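Local coordinates for pullulanase (Klebsiella oxytoca, PDB 2YOC), which hydrolyses the alpha-1,6-glucosidic links of pullulan and related dextrins and is exported through a type 2 secretion system, at residues V28-A34 against D150-F156; E33-E39 against D136-S140; V47-T53 against A155-F160. Numbering follows the deposited sequence.

Contact 1 (V28-A34 against D150-F156); sequences VAVPGEA and DSRADAF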
ATOM      1  N   VAL B  28     -56.651  16.816 -32.181  1.00123.58           N
ATOM      2  CA  VAL B  28     -56.596  15.611 -33.000  1.00123.28           C
ATOM      3  C   VAL B  28     -57.807  14.792 -32.551  1.00126.61           C
ATOM      4  O   VAL B  28     -57.981  14.596 -31.346  1.00125.42           O
ATOM      5  CB  VAL B  28     -55.263  14.839 -32.732  1.00126.16           C
ATOM      6  CG1 VAL B  28     -55.339  13.392 -33.254  1.00126.59           C
ATOM      7  CG2 VAL B  28     -54.042  15.580 -33.301  1.00124.94           C
ATOM      8  N   ALA B  29     -58.644  14.332 -33.480  1.00124.06           N
ATOM      9  CA  ALA B  29     -59.815  13.538 -33.113  1.00124.91           C
ATOM     10  C   ALA B  29     -59.383  12.181 -32.507  1.00127.58           C
ATOM     11  O   ALA B  29     -58.268  11.711 -32.776  1.00125.18           O
ATOM     12  CB  ALA B  29     -60.698  13.319 -34.330  1.00127.16           C
ATOM     13  N   VAL B  30     -60.235  11.582 -31.651  1.00125.07           N
ATOM     14  CA  VAL B  30     -59.895  10.290 -31.056  1.00124.67           C
ATOM     15  C   VAL B  30     -59.954   9.186 -32.126  1.00130.23           C
ATOM     16  O   VAL B  30     -60.920   9.136 -32.890  1.00132.29           O
ATOM     17  CB  VAL B  30     -60.626   9.943 -29.729  1.00128.92           C
ATOM     18  CG1 VAL B  30     -60.393  11.010 -28.671  1.00127.84           C
ATOM     19  CG2 VAL B  30     -62.118   9.699 -29.931  1.00130.74           C
ATOM     20  N   PRO B  31     -58.902   8.352 -32.244  1.00125.19           N
ATOM     21  CA  PRO B  31     -58.890   7.312 -33.290  1.00125.44           C
ATOM     22  C   PRO B  31     -59.893   6.179 -33.122  1.00131.22           C
ATOM     23  O   PRO B  31     -60.289   5.848 -31.999  1.00130.12           O
ATOM     24  CB  PRO B  31     -57.467   6.788 -33.238  1.00125.67           C
ATOM     25  CG  PRO B  31     -57.028   7.048 -31.846  1.00129.58           C
ATOM     26  CD  PRO B  31     -57.672   8.327 -31.437  1.00125.19           C
ATOM     27  N   GLY B  32     -60.245   5.567 -34.252  1.00130.85           N
ATOM     28  CA  GLY B  32     -61.222   4.487 -34.305  1.00133.59           C
ATOM     29  C   GLY B  32     -60.776   3.184 -34.933  1.00140.13           C
ATOM     30  O   GLY B  32     -61.483   2.640 -35.786  1.00141.63           O
ATOM     31  N   GLU B  33     -59.625   2.650 -34.472  1.00136.25           N
ATOM     32  CA  GLU B  33     -59.030   1.367 -34.884  1.00135.94           C
ATOM     33  C   GLU B  33     -58.432   1.320 -36.278  1.00139.84           C
ATOM     34  O   GLU B  33     -57.303   0.856 -36.431  1.00138.32           O
ATOM     35  CB  GLU B  33     -59.974   0.156 -34.659  1.00138.60           C
ATOM     36  CG  GLU B  33     -60.558  -0.006 -33.261  1.00147.07           C
ATOM     37  CD  GLU B  33     -59.629   0.266 -32.093  1.00160.16           C
ATOM     38  OE1 GLU B  33     -58.872  -0.648 -31.694  1.00138.02           O
ATOM     39  OE2 GLU B  33     -59.658   1.407 -31.583  1.00157.39           O
ATOM     40  N   ALA B  34     -59.188   1.756 -37.297  1.00138.01           N
ATOM     41  CA  ALA B  34     -58.815   1.725 -38.718  1.00138.77           C
ATOM     42  C   ALA B  34     -58.807   0.301 -39.313  1.00144.67           C
ATOM     43  O   ALA B  34     -59.158   0.143 -40.485  1.00146.12           O
ATOM     44  CB  ALA B  34     -57.486   2.437 -38.968  1.00137.80           C
ATOM     45  N   ASP B 150     -57.977  -2.223 -25.503  1.00138.33           N
ATOM     46  CA  ASP B 150     -58.908  -2.842 -26.450  1.00140.16           C
ATOM     47  C   ASP B 150     -59.127  -1.930 -27.659  1.00143.30           C
ATOM     48  O   ASP B 150     -59.474  -2.402 -28.750  1.00144.46           O
ATOM     49  CB  ASP B 150     -60.248  -3.208 -25.776  1.00143.86           C
ATOM     50  CG  ASP B 150     -60.954  -2.064 -25.068  1.00154.62           C
ATOM     51  OD1 ASP B 150     -60.342  -1.460 -24.149  1.00154.05           O
ATOM     52  OD2 ASP B 150     -62.142  -1.798 -25.402  1.00160.36           O
ATOM     53  N   SER B 151     -58.916  -0.627 -27.459  1.00136.80           N
ATOM     54  CA  SER B 151     -59.097   0.348 -28.511  1.00135.83           C
ATOM     55  C   SER B 151     -57.938   1.316 -28.644  1.00134.94           C
ATOM     56  O   SER B 151     -57.169   1.519 -27.702  1.00133.20           O
ATOM     57  CB  SER B 151     -60.422   1.091 -28.345  1.00140.38           C
ATOM     58  OG  SER B 151     -60.317   2.250 -27.534  1.00147.29           O
ATOM     59  N   ARG B 152     -57.833   1.918 -29.827  1.00129.58           N
ATOM     60  CA  ARG B 152     -56.866   2.942 -30.158  1.00127.38           C
ATOM     61  C   ARG B 152     -57.250   4.190 -29.349  1.00130.49           C
ATOM     62  O   ARG B 152     -56.372   4.937 -28.914  1.00129.00           O
ATOM     63  CB  ARG B 152     -56.937   3.227 -31.655  1.00127.33           C
ATOM     64  CG  ARG B 152     -55.583   3.418 -32.290  1.00134.96           C
ATOM     65  CD  ARG B 152     -55.518   2.577 -33.529  1.00144.20           C
ATOM     66  NE  ARG B 152     -54.948   3.272 -34.682  1.00152.19           N
ATOM     67  CZ  ARG B 152     -55.667   3.905 -35.604  1.00163.95           C
ATOM     68  NH1 ARG B 152     -56.989   3.977 -35.494  1.00149.57           N
ATOM     69  NH2 ARG B 152     -55.072   4.484 -36.630  1.00148.58           N
ATOM     70  N   ALA B 153     -58.575   4.374 -29.111  1.00127.58           N
ATOM     71  CA  ALA B 153     -59.164   5.465 -28.330  1.00126.70           C
ATOM     72  C   ALA B 153     -58.674   5.406 -26.873  1.00126.38           C
ATOM     73  O   ALA B 153     -58.037   6.360 -26.397  1.00124.54           O
ATOM     74  CB  ALA B 153     -60.689   5.381 -28.385  1.00129.39           C
ATOM     75  N   ASP B 154     -58.910   4.245 -26.207  1.00120.81           N
ATOM     76  CA  ASP B 154     -58.507   3.936 -24.832  1.00118.54           C
ATOM     77  C   ASP B 154     -57.010   4.177 -24.640  1.00117.06           C
ATOM     78  O   ASP B 154     -56.602   4.715 -23.605  1.00115.47           O
ATOM     79  CB  ASP B 154     -58.883   2.485 -24.473  1.00121.24           C
ATOM     80  CG  ASP B 154     -60.368   2.232 -24.260  1.00132.77           C
ATOM     81  OD1 ASP B 154     -61.185   2.760 -25.052  1.00135.40           O
ATOM     82  OD2 ASP B 154     -60.711   1.460 -23.335  1.00136.01           O
ATOM     83  N   ALA B 155     -56.207   3.830 -25.667  1.00110.61           N
ATOM     84  CA  ALA B 155     -54.769   4.044 -25.690  1.00107.59           C
ATOM     85  C   ALA B 155     -54.453   5.540 -25.816  1.00109.28           C
ATOM     86  O   ALA B 155     -53.686   6.063 -25.016  1.00107.86           O
ATOM     87  CB  ALA B 155     -54.146   3.278 -26.840  1.00108.02           C
ATOM     88  N   PHE B 156     -55.061   6.230 -26.800  1.00104.94           N
ATOM     89  CA  PHE B 156     -54.867   7.665 -27.047  1.00102.89           C
ATOM     90  C   PHE B 156     -55.154   8.495 -25.774  1.00105.09           C
ATOM     91  O   PHE B 156     -54.331   9.346 -25.382  1.00102.90           O
ATOM     92  CB  PHE B 156     -55.715   8.101 -28.263  1.00105.07           C
ATOM     93  CG  PHE B 156     -55.746   9.573 -28.579  1.00105.53           C
ATOM     94  CD1 PHE B 156     -56.733  10.389 -28.044  1.00109.02           C
ATOM     95  CD2 PHE B 156     -54.849  10.127 -29.480  1.00105.81           C
ATOM     96  CE1 PHE B 156     -56.777  11.748 -28.348  1.00109.53           C
ATOM     97  CE2 PHE B 156     -54.902  11.488 -29.792  1.00108.33           C
ATOM     98  CZ  PHE B 156     -55.837  12.293 -29.194  1.00107.18           C
TER

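Contact 2 (E33-E39 against D136-S140); sequences EAVTAVE and DRTVS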
ATOM      1  N   GLU B  33     -59.625   2.650 -34.472  1.00136.25           N
ATOM      2  CA  GLU B  33     -59.030   1.367 -34.884  1.00135.94           C
ATOM      3  C   GLU B  33     -58.432   1.320 -36.278  1.00139.84           C
ATOM      4  O   GLU B  33     -57.303   0.856 -36.431  1.00138.32           O
ATOM      5  CB  GLU B  33     -59.974   0.156 -34.659  1.00138.60           C
ATOM      6  CG  GLU B  33     -60.558  -0.006 -33.261  1.00147.07           C
ATOM      7  CD  GLU B  33     -59.629   0.266 -32.093  1.00160.16           C
ATOM      8  OE1 GLU B  33     -58.872  -0.648 -31.694  1.00138.02           O
ATOM      9  OE2 GLU B  33     -59.658   1.407 -31.583  1.00157.39           O
ATOM     10  N   ALA B  34     -59.188   1.756 -37.297  1.00138.01           N
ATOM     11  CA  ALA B  34     -58.815   1.725 -38.718  1.00138.77           C
ATOM     12  C   ALA B  34     -58.807   0.301 -39.313  1.00144.67           C
ATOM     13  O   ALA B  34     -59.158   0.143 -40.485  1.00146.12           O
ATOM     14  CB  ALA B  34     -57.486   2.437 -38.968  1.00137.80           C
ATOM     15  N   VAL B  35     -58.426  -0.730 -38.512  1.00140.35           N
ATOM     16  CA  VAL B  35     -58.377  -2.135 -38.938  1.00140.69           C
ATOM     17  C   VAL B  35     -59.029  -3.060 -37.892  1.00146.08           C
ATOM     18  O   VAL B  35     -58.640  -3.048 -36.723  1.00144.87           O
ATOM     19  CB  VAL B  35     -56.937  -2.568 -39.347  1.00142.53           C
ATOM     20  CG1 VAL B  35     -56.777  -4.085 -39.373  1.00142.63           C
ATOM     21  CG2 VAL B  35     -56.544  -1.969 -40.697  1.00142.20           C
ATOM     22  N   THR B  36     -60.019  -3.849 -38.323  1.00145.14           N
ATOM     23  CA  THR B  36     -60.732  -4.803 -37.472  1.00146.45           C
ATOM     24  C   THR B  36     -60.169  -6.220 -37.673  1.00151.16           C
ATOM     25  O   THR B  36     -60.112  -6.698 -38.810  1.00152.03           O
ATOM     26  CB  THR B  36     -62.255  -4.718 -37.711  1.00159.31           C
ATOM     27  OG1 THR B  36     -62.538  -4.718 -39.119  1.00160.74           O
ATOM     28  CG2 THR B  36     -62.882  -3.501 -37.042  1.00158.02           C
ATOM     29  N   ALA B  37     -59.738  -6.880 -36.574  1.00147.01           N
ATOM     30  CA  ALA B  37     -59.167  -8.231 -36.615  1.00147.09           C
ATOM     31  C   ALA B  37     -60.203  -9.269 -37.042  1.00152.78           C
ATOM     32  O   ALA B  37     -61.259  -9.365 -36.419  1.00152.25           O
ATOM     33  CB  ALA B  37     -58.582  -8.595 -35.257  1.00146.62           C
ATOM     34  N   VAL B  38     -59.903 -10.022 -38.124  1.00151.52           N
ATOM     35  CA  VAL B  38     -60.790 -11.064 -38.685  1.00154.13           C
ATOM     36  C   VAL B  38     -60.414 -12.502 -38.174  1.00159.84           C
ATOM     37  O   VAL B  38     -59.521 -12.613 -37.323  1.00158.18           O
ATOM     38  CB  VAL B  38     -61.079 -10.938 -40.226  1.00158.89           C
ATOM     39  CG1 VAL B  38     -61.263  -9.487 -40.666  1.00158.29           C
ATOM     40  CG2 VAL B  38     -60.044 -11.657 -41.103  1.00158.26           C
ATOM     41  N   GLU B  39     -61.099 -13.577 -38.667  1.00158.36           N
ATOM     42  CA  GLU B  39     -60.852 -14.972 -38.247  1.00158.90           C
ATOM     43  C   GLU B  39     -59.428 -15.485 -38.477  1.00162.31           C
ATOM     44  O   GLU B  39     -58.861 -15.280 -39.559  1.00162.35           O
ATOM     45  CB  GLU B  39     -61.867 -15.935 -38.849  1.00162.64           C
ATOM     46  CG  GLU B  39     -63.208 -15.838 -38.178  1.00172.25           C
ATOM     47  CD  GLU B  39     -64.167 -16.905 -38.637  1.00189.38           C
ATOM     48  OE1 GLU B  39     -64.440 -16.999 -39.857  1.00182.69           O
ATOM     49  OE2 GLU B  39     -64.640 -17.660 -37.763  1.00180.27           O
ATOM     50  N   ASP B 136     -62.258  -9.205 -29.249  1.00154.53           N
ATOM     51  CA  ASP B 136     -62.155  -8.657 -30.610  1.00154.88           C
ATOM     52  C   ASP B 136     -60.846  -8.958 -31.372  1.00157.00           C
ATOM     53  O   ASP B 136     -60.822  -8.877 -32.609  1.00156.97           O
ATOM     54  CB  ASP B 136     -62.452  -7.141 -30.607  1.00156.34           C
ATOM     55  CG  ASP B 136     -61.869  -6.340 -29.458  1.00165.71           C
ATOM     56  OD1 ASP B 136     -60.644  -6.425 -29.231  1.00164.31           O
ATOM     57  OD2 ASP B 136     -62.631  -5.613 -28.801  1.00172.69           O
ATOM     58  N   ARG B 137     -59.760  -9.282 -30.625  1.00151.41           N
ATOM     59  CA  ARG B 137     -58.407  -9.551 -31.130  1.00149.64           C
ATOM     60  C   ARG B 137     -57.736  -8.310 -31.733  1.00152.41           C
ATOM     61  O   ARG B 137     -56.569  -8.363 -32.130  1.00150.89           O
ATOM     62  CB  ARG B 137     -58.323 -10.818 -31.995  1.00149.79           C
ATOM     63  CG  ARG B 137     -58.280 -12.080 -31.133  1.00155.41           C
ATOM     64  CD  ARG B 137     -59.269 -13.165 -31.519  1.00165.80           C
ATOM     65  NE  ARG B 137     -59.218 -13.459 -32.948  1.00178.49           N
ATOM     66  CZ  ARG B 137     -58.336 -14.272 -33.516  1.00195.70           C
ATOM     67  NH1 ARG B 137     -57.433 -14.904 -32.781  1.00181.66           N
ATOM     68  NH2 ARG B 137     -58.358 -14.471 -34.819  1.00187.73           N
ATOM     69  N   THR B 138     -58.484  -7.180 -31.752  1.00149.47           N
ATOM     70  CA  THR B 138     -58.031  -5.844 -32.139  1.00148.32           C
ATOM     71  C   THR B 138     -57.586  -5.173 -30.831  1.00149.74           C
ATOM     72  O   THR B 138     -58.403  -4.888 -29.949  1.00149.80           O
ATOM     73  CB  THR B 138     -59.027  -5.062 -33.053  1.00158.77           C
ATOM     74  OG1 THR B 138     -58.984  -3.669 -32.744  1.00159.18           O
ATOM     75  CG2 THR B 138     -60.459  -5.564 -32.990  1.00159.17           C
ATOM     76  N   VAL B 139     -56.270  -5.022 -30.692  1.00143.25           N
ATOM     77  CA  VAL B 139     -55.586  -4.523 -29.512  1.00140.65           C
ATOM     78  C   VAL B 139     -54.689  -3.331 -29.871  1.00141.82           C
ATOM     79  O   VAL B 139     -54.287  -3.204 -31.025  1.00141.27           O
ATOM     80  CB  VAL B 139     -54.825  -5.739 -28.906  1.00143.84           C
ATOM     81  CG1 VAL B 139     -53.422  -5.399 -28.419  1.00141.59           C
ATOM     82  CG2 VAL B 139     -55.647  -6.418 -27.824  1.00144.23           C
ATOM     83  N   SER B 140     -54.387  -2.459 -28.887  1.00136.63           N
ATOM     84  CA  SER B 140     -53.540  -1.278 -29.080  1.00134.85           C
ATOM     85  C   SER B 140     -52.505  -1.119 -27.958  1.00136.91           C
ATOM     86  O   SER B 140     -52.813  -1.392 -26.793  1.00137.06           O
ATOM     87  CB  SER B 140     -54.399  -0.023 -29.183  1.00138.34           C
ATOM     88  OG  SER B 140     -55.477  -0.200 -30.087  1.00146.67           O
TER

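Contact 3 (V47-T53 against A155-F160); sequences VDIAGIT and AFRAAF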
ATOM      1  N   VAL B  47     -49.778   3.042 -31.078  1.00131.45           N
ATOM      2  CA  VAL B  47     -50.281   4.398 -31.026  1.00131.92           C
ATOM      3  C   VAL B  47     -49.050   5.304 -30.902  1.00137.67           C
ATOM      4  O   VAL B  47     -48.391   5.359 -29.851  1.00136.43           O
ATOM      5  CB  VAL B  47     -51.391   4.626 -29.972  1.00135.95           C
ATOM      6  CG1 VAL B  47     -51.958   6.039 -30.086  1.00135.87           C
ATOM      7  CG2 VAL B  47     -52.515   3.602 -30.136  1.00137.06           C
ATOM      8  N   ASP B  48     -48.675   5.900 -32.050  1.00136.01           N
ATOM      9  CA  ASP B  48     -47.510   6.767 -32.158  1.00135.38           C
ATOM     10  C   ASP B  48     -47.844   8.144 -31.652  1.00140.77           C
ATOM     11  O   ASP B  48     -48.626   8.873 -32.271  1.00140.88           O
ATOM     12  CB  ASP B  48     -46.957   6.816 -33.599  1.00137.41           C
ATOM     13  CG  ASP B  48     -45.558   7.404 -33.731  1.00144.20           C
ATOM     14  OD1 ASP B  48     -44.863   7.543 -32.694  1.00142.72           O
ATOM     15  OD2 ASP B  48     -45.147   7.703 -34.869  1.00150.29           O
ATOM     16  N   ILE B  49     -47.275   8.475 -30.494  1.00138.09           N
ATOM     17  CA  ILE B  49     -47.459   9.768 -29.840  1.00138.05           C
ATOM     18  C   ILE B  49     -46.699  10.830 -30.632  1.00142.98           C
ATOM     19  O   ILE B  49     -47.307  11.818 -31.032  1.00143.14           O
ATOM     20  CB  ILE B  49     -47.150   9.710 -28.308  1.00140.12           C
ATOM     21  CG1 ILE B  49     -47.136  11.108 -27.628  1.00139.59           C
ATOM     22  CG2 ILE B  49     -45.914   8.841 -27.949  1.00139.65           C
ATOM     23  CD1 ILE B  49     -47.830  11.159 -26.267  1.00142.30           C
ATOM     24  N   ALA B  50     -45.410  10.570 -30.964  1.00139.53           N
ATOM     25  CA  ALA B  50     -44.559  11.451 -31.772  1.00139.09           C
ATOM     26  C   ALA B  50     -45.163  11.672 -33.182  1.00145.97           C
ATOM     27  O   ALA B  50     -45.036  12.764 -33.747  1.00145.53           O
ATOM     28  CB  ALA B  50     -43.161  10.863 -31.882  1.00138.78           C
ATOM     29  N   GLY B  51     -45.843  10.642 -33.695  1.00144.55           N
ATOM     30  CA  GLY B  51     -46.495  10.647 -34.997  1.00145.69           C
ATOM     31  C   GLY B  51     -47.754  11.476 -35.057  1.00151.68           C
ATOM     32  O   GLY B  51     -48.025  12.089 -36.092  1.00152.01           O
ATOM     33  N   ILE B  52     -48.544  11.482 -33.961  1.00149.41           N
ATOM     34  CA  ILE B  52     -49.794  12.259 -33.866  1.00150.60           C
ATOM     35  C   ILE B  52     -49.565  13.711 -33.464  1.00155.09           C
ATOM     36  O   ILE B  52     -50.403  14.569 -33.765  1.00156.04           O
ATOM     37  CB  ILE B  52     -50.943  11.572 -33.110  1.00154.73           C
ATOM     38  CG1 ILE B  52     -50.572  11.243 -31.663  1.00154.72           C
ATOM     39  CG2 ILE B  52     -51.351  10.345 -33.855  1.00156.92           C
ATOM     40  CD1 ILE B  52     -51.539  10.322 -30.912  1.00164.46           C
ATOM     41  N   THR B  53     -48.402  14.002 -32.844  1.00150.43           N
ATOM     42  CA  THR B  53     -48.008  15.367 -32.492  1.00149.63           C
ATOM     43  C   THR B  53     -47.565  16.118 -33.750  1.00152.21           C
ATOM     44  O   THR B  53     -47.029  17.220 -33.664  1.00151.18           O
ATOM     45  CB  THR B  53     -47.036  15.414 -31.311  1.00160.82           C
ATOM     46  OG1 THR B  53     -45.834  14.729 -31.655  1.00159.52           O
ATOM     47  CG2 THR B  53     -47.642  14.880 -29.998  1.00161.04           C
ATOM     48  N   ALA B 155     -56.207   3.830 -25.667  1.00110.61           N
ATOM     49  CA  ALA B 155     -54.769   4.044 -25.690  1.00107.59           C
ATOM     50  C   ALA B 155     -54.453   5.540 -25.816  1.00109.28           C
ATOM     51  O   ALA B 155     -53.686   6.063 -25.016  1.00107.86           O
ATOM     52  CB  ALA B 155     -54.146   3.278 -26.840  1.00108.02           C
ATOM     53  N   PHE B 156     -55.061   6.230 -26.800  1.00104.94           N
ATOM     54  CA  PHE B 156     -54.867   7.665 -27.047  1.00102.89           C
ATOM     55  C   PHE B 156     -55.154   8.495 -25.774  1.00105.09           C
ATOM     56  O   PHE B 156     -54.331   9.346 -25.382  1.00102.90           O
ATOM     57  CB  PHE B 156     -55.715   8.101 -28.263  1.00105.07           C
ATOM     58  CG  PHE B 156     -55.746   9.573 -28.579  1.00105.53           C
ATOM     59  CD1 PHE B 156     -56.733  10.389 -28.044  1.00109.02           C
ATOM     60  CD2 PHE B 156     -54.849  10.127 -29.480  1.00105.81           C
ATOM     61  CE1 PHE B 156     -56.777  11.748 -28.348  1.00109.53           C
ATOM     62  CE2 PHE B 156     -54.902  11.488 -29.792  1.00108.33           C
ATOM     63  CZ  PHE B 156     -55.837  12.293 -29.194  1.00107.18           C
ATOM     64  N   ARG B 157     -56.306   8.202 -25.110  1.00101.16           N
ATOM     65  CA  ARG B 157     -56.724   8.861 -23.863  1.00 99.80           C
ATOM     66  C   ARG B 157     -55.628   8.678 -22.780  1.00 97.97           C
ATOM     67  O   ARG B 157     -55.228   9.645 -22.120  1.00 94.47           O
ATOM     68  CB  ARG B 157     -58.081   8.300 -23.388  1.00101.50           C
ATOM     69  CG  ARG B 157     -59.291   8.719 -24.227  1.00115.70           C
ATOM     70  CD  ARG B 157     -60.518   7.941 -23.780  1.00128.19           C
ATOM     71  NE  ARG B 157     -61.641   8.036 -24.718  1.00140.77           N
ATOM     72  CZ  ARG B 157     -62.342   6.992 -25.162  1.00158.04           C
ATOM     73  NH1 ARG B 157     -62.030   5.761 -24.774  1.00145.19           N
ATOM     74  NH2 ARG B 157     -63.360   7.171 -25.995  1.00144.91           N
ATOM     75  N   ALA B 158     -55.111   7.436 -22.669  1.00 93.05           N
ATOM     76  CA  ALA B 158     -54.045   7.050 -21.758  1.00 90.89           C
ATOM     77  C   ALA B 158     -52.749   7.749 -22.121  1.00 94.36           C
ATOM     78  O   ALA B 158     -52.011   8.158 -21.236  1.00 93.20           O
ATOM     79  CB  ALA B 158     -53.846   5.560 -21.815  1.00 91.46           C
ATOM     80  N   ALA B 159     -52.478   7.910 -23.414  1.00 92.29           N
ATOM     81  CA  ALA B 159     -51.283   8.588 -23.897  1.00 91.85           C
ATOM     82  C   ALA B 159     -51.299  10.074 -23.536  1.00100.29           C
ATOM     83  O   ALA B 159     -50.280  10.622 -23.117  1.00 99.39           O
ATOM     84  CB  ALA B 159     -51.162   8.410 -25.396  1.00 92.81           C
ATOM     85  N   PHE B 160     -52.465  10.712 -23.643  1.00101.70           N
ATOM     86  CA  PHE B 160     -52.585  12.139 -23.320  1.00102.72           C
ATOM     87  C   PHE B 160     -53.257  12.343 -21.964  1.00104.71           C
ATOM     88  O   PHE B 160     -54.199  13.121 -21.827  1.00105.74           O
ATOM     89  CB  PHE B 160     -53.269  12.879 -24.491  1.00106.56           C
ATOM     90  CG  PHE B 160     -52.439  12.766 -25.753  1.00108.67           C
ATOM     91  CD1 PHE B 160     -51.291  13.530 -25.917  1.00112.10           C
ATOM     92  CD2 PHE B 160     -52.759  11.839 -26.744  1.00111.68           C
ATOM     93  CE1 PHE B 160     -50.507  13.405 -27.069  1.00113.09           C
ATOM     94  CE2 PHE B 160     -51.946  11.687 -27.872  1.00114.39           C
ATOM     95  CZ  PHE B 160     -50.838  12.481 -28.036  1.00111.88           C
TER

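Contact 1 (V28-A34 against D150-F156)
Loop 28-34, preceding strand 41-46, lies on the first turns of helix 152-159, where R152 and F156 stand one turn apart with P31 wedged between them. The proline ring drops into this hollow: its CD lies over the F156 ring face, 4.1 Å from the centroid, a CH-pi contact, while its CB sits 3.6 Å from R152 NH1 over one guanidinium face. Beside the pocket, A153 CB touches P31 O at 3.7 Å. Further along the ring, V30 CG1 lies 3.7 Å from F156 CE1 and V28 CG1 4.0 Å from F156 CE2. E33 leaves the loop pointing away, but its folded side chain swings back over the helix start, where OE2 accepts a 2.6 Å hydrogen bond from R152 N. S151, the N-cap, hydrogen-bonds D154 OD1 through its OG (2.7 Å). R152 spends its charge on a salt bridge with D94. The loop is thus held by proline-aromatic packing and by a carboxylate meeting a backbone NH at the helix N-terminus, where negative charge suits the helix dipole.

Contact 2 (E33-E39 against D136-S140)
A37 lays its CB over the backbone just before strand 138-141, 3.5 Å from D136 O and 3.6 Å from R137 C, with the side chain of T138 beside it (CB to CB 4.2 Å). The CA atoms of A37 and T138 are 5.2 Å apart, the nearest approach of the two backbones, yet no main-chain hydrogen bond joins them: 33-39 has no regular strand structure and crosses as a loop. Further along, R137 NH2 reaches V38 O in a weak hydrogen bond of 3.3 Å; the same guanidinium makes a cation-pi contact with F131. Strand 138-141 is an outer member of a three-stranded mixed sheet and runs parallel to the central strand 41-46, to which R137 and V139 are hydrogen-bonded through V43 and H45. The 33-39 loop precedes that central strand and runs beside strand 138-141, the strand's sheet neighbour. At the other end, the carboxylate of E33 comes down near two hydroxyls, with OE1 3.2 Å from T138 OG1, too poorly angled for a hydrogen bond, and 3.8 Å from S140 OG. Its OE2 is hydrogen-bonded to R152 N, at the start of the helix that follows the strand.

Contact 3 (V47-T53 against A155-F160)
This is an apolar helix-to-helix contact in the N-terminal part of the chain, made without any hydrogen bond between the segments. The short helix 49-52, which follows the central strand 41-46 of a three-stranded mixed sheet, packs against the C-terminal half of helix 152-159, which comes after the outer strand 138-141. V47 opens the interface with CG2 3.7 Å from A155 CB. I49 and I52 then project toward the longer helix, where small alanines leave room and two phenylalanines supply the bulk. I49 CD1 rests 3.6 Å from F160 CE1 and 4.4 Å from A159 CB. F160, the first residue to leave the helical conformation, brings its ring back to the interface, and T53 CG2 lies at the ring edge, 4.4 Å from CE1. The short helix starts at its N-cap, D48, whose side chain is hydrogen-bonded to Y60, and at its end T53 OG1 hydrogen-bonds back to A50 O (3.0 Å). I52 CD1 touches the edges of two aromatic rings at once, 3.6 Å from F156 CD2 and 3.4 Å from F160 CE2.

In the fold
All three contacts lie in the N-terminal part of pullulanase, their centres 42 to 47 Å from the centre of the chain. Contact 1 sits between the others, about 9 Å centre to centre from contact 3 and 12 Å from contact 2, while contacts 2 and 3 are 18 Å apart. Along the chain the first partners come as 28-34, 33-39 and 47-53, flanking strand 41-46; the second partners follow as 136-140, 150-156 and 155-160. Contacts 1 and 2 share E33 and A34; contacts 1 and 3 share helix 152-159 through A155 and F156. The loop before strand 41-46 thus packs on both strand 138-141 and helix 152-159, and the segment after it on that same helix.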